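PDB 3FZX: putative exported protein from Bacteroides fragilis, which is of unknown function but binds calcium ions and is probably an exported lipid-binding protein with a YmcC-like barrel fold. Local coordinates for residues V156-A160 against G161-C165. Residues are numbered along the deposited sequence; the frame is centred on the assembly and turned at random.
Sequences VNTPA and GAFYC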
# COMPACT_ATOMS: atom_id res chain seq x y z
N VAL A 156 -5.77 -16.06 24.03
CA VAL A 156 -4.94 -17.01 23.31
C VAL A 156 -3.64 -17.13 24.10
O VAL A 156 -3.04 -16.13 24.45
CB VAL A 156 -4.60 -16.53 21.88
CG1 VAL A 156 -3.72 -17.56 21.18
CG2 VAL A 156 -5.89 -16.27 21.04
N ASN A 157 -3.22 -18.35 24.38
CA ASN A 157 -2.00 -18.59 25.17
C ASN A 157 -0.87 -18.87 24.23
O ASN A 157 -0.99 -19.73 23.39
CB ASN A 157 -2.17 -19.81 26.06
CG ASN A 157 -3.09 -19.58 27.22
OD1 ASN A 157 -3.20 -18.48 27.75
ND2 ASN A 157 -3.75 -20.63 27.64
N THR A 158 0.24 -18.16 24.38
CA THR A 158 1.37 -18.33 23.50
C THR A 158 2.66 -18.38 24.33
O THR A 158 2.64 -18.09 25.55
CB THR A 158 1.48 -17.16 22.49
OG1 THR A 158 2.09 -16.04 23.13
CG2 THR A 158 0.13 -16.76 21.92
N PRO A 159 3.79 -18.72 23.68
CA PRO A 159 5.08 -18.68 24.41
C PRO A 159 5.45 -17.29 24.95
O PRO A 159 6.16 -17.20 25.96
CB PRO A 159 6.08 -19.19 23.37
CG PRO A 159 5.27 -20.17 22.55
CD PRO A 159 3.90 -19.51 22.43
N ALA A 160 4.97 -16.23 24.30
CA ALA A 160 5.17 -14.85 24.80
C ALA A 160 4.17 -14.47 25.90
O ALA A 160 4.36 -13.48 26.56
CB ALA A 160 5.11 -13.82 23.64
N GLY A 161 3.12 -15.25 26.11
CA GLY A 161 2.13 -14.96 27.14
C GLY A 161 0.71 -15.16 26.64
O GLY A 161 0.48 -15.68 25.53
N ALA A 162 -0.25 -14.76 27.47
CA ALA A 162 -1.68 -14.86 27.19
C ALA A 162 -2.19 -13.47 26.80
O ALA A 162 -1.99 -12.50 27.54
CB ALA A 162 -2.45 -15.41 28.41
N PHE A 163 -2.82 -13.38 25.64
CA PHE A 163 -3.32 -12.12 25.11
C PHE A 163 -4.80 -12.24 24.70
O PHE A 163 -5.21 -13.22 24.09
CB PHE A 163 -2.46 -11.71 23.92
CG PHE A 163 -1.02 -11.55 24.28
CD1 PHE A 163 -0.58 -10.41 24.97
CD2 PHE A 163 -0.09 -12.54 23.97
CE1 PHE A 163 0.77 -10.27 25.34
CE2 PHE A 163 1.25 -12.41 24.35
CZ PHE A 163 1.68 -11.28 25.02
N TYR A 164 -5.59 -11.23 25.06
CA TYR A 164 -6.99 -11.16 24.65
C TYR A 164 -6.98 -10.67 23.21
O TYR A 164 -6.41 -9.62 22.91
CB TYR A 164 -7.80 -10.21 25.55
CG TYR A 164 -9.30 -10.42 25.43
CD1 TYR A 164 -9.88 -11.60 25.89
CD2 TYR A 164 -10.12 -9.47 24.84
CE1 TYR A 164 -11.24 -11.83 25.78
CE2 TYR A 164 -11.52 -9.69 24.73
CZ TYR A 164 -12.05 -10.88 25.22
OH TYR A 164 -13.40 -11.16 25.14
N CYS A 165 -7.57 -11.47 22.32
CA CYS A 165 -7.50 -11.25 20.89
C CYS A 165 -8.85 -11.21 20.21
O CYS A 165 -9.85 -11.74 20.73
CB CYS A 165 -6.78 -12.43 20.24
SG CYS A 165 -5.07 -12.47 20.63
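Val156 and Phe163 face each other as a hydrogen-bonded antiparallel pair, with Val156 N reaching Phe163 O at 2.9 Å and Phe163 N returning to Val156 O at 3.0 Å. Both bonds are nearly straight, at least 160° at the hydrogen. Asn157 and Ala162 follow as a non-hydrogen-bonded pair, and Thr158 with Gly161 closes a two-residue beta hairpin through a type I turn over Pro159 and Ala160. At this closing pair Thr158 N lies 2.7 Å from Gly161 O, and Gly161 N to Thr158 O is the bond that spans the turn; both amides approach from above the plane of the carbonyl they meet, Gly161 N the further out. Gly161 takes a positive phi of 136° as the chain leaves the turn.

Gly161 O takes a second donor, Thr158 OG1 at 2.9 Å, which lies in the carbonyl plane on a lone pair while the amide of the same threonine sits above that plane. The hydroxyl reaches this spot because chi1 (80°) tucks it between the backbone N and the carbonyl carbon; there it also accepts a weak bond from Ala160 N, tying the turn to its first residue. The same OG1 meets the edge of the Phe163 ring, near its plane, and Ala160 CB lies 4.2 Å from Phe163 CE2. Farther from the turn, Val156 CG2 packs 3.9 Å from Cys165 SG. On the other face Asn157 OD1 comes within 3.2 Å of Ala162 CB.

The hairpin joins barrel strands 136-158 and 161-175. The face carrying Val156, Thr158, Phe163 and Cys165 meets other strands: Trp188 of strand 180-190 touches both Val156 and Cys165, Val196 of strand 194-202 touches Thr158 and Cys165, and Leu213 and Ile216 of strand 207-217 pack on Phe163.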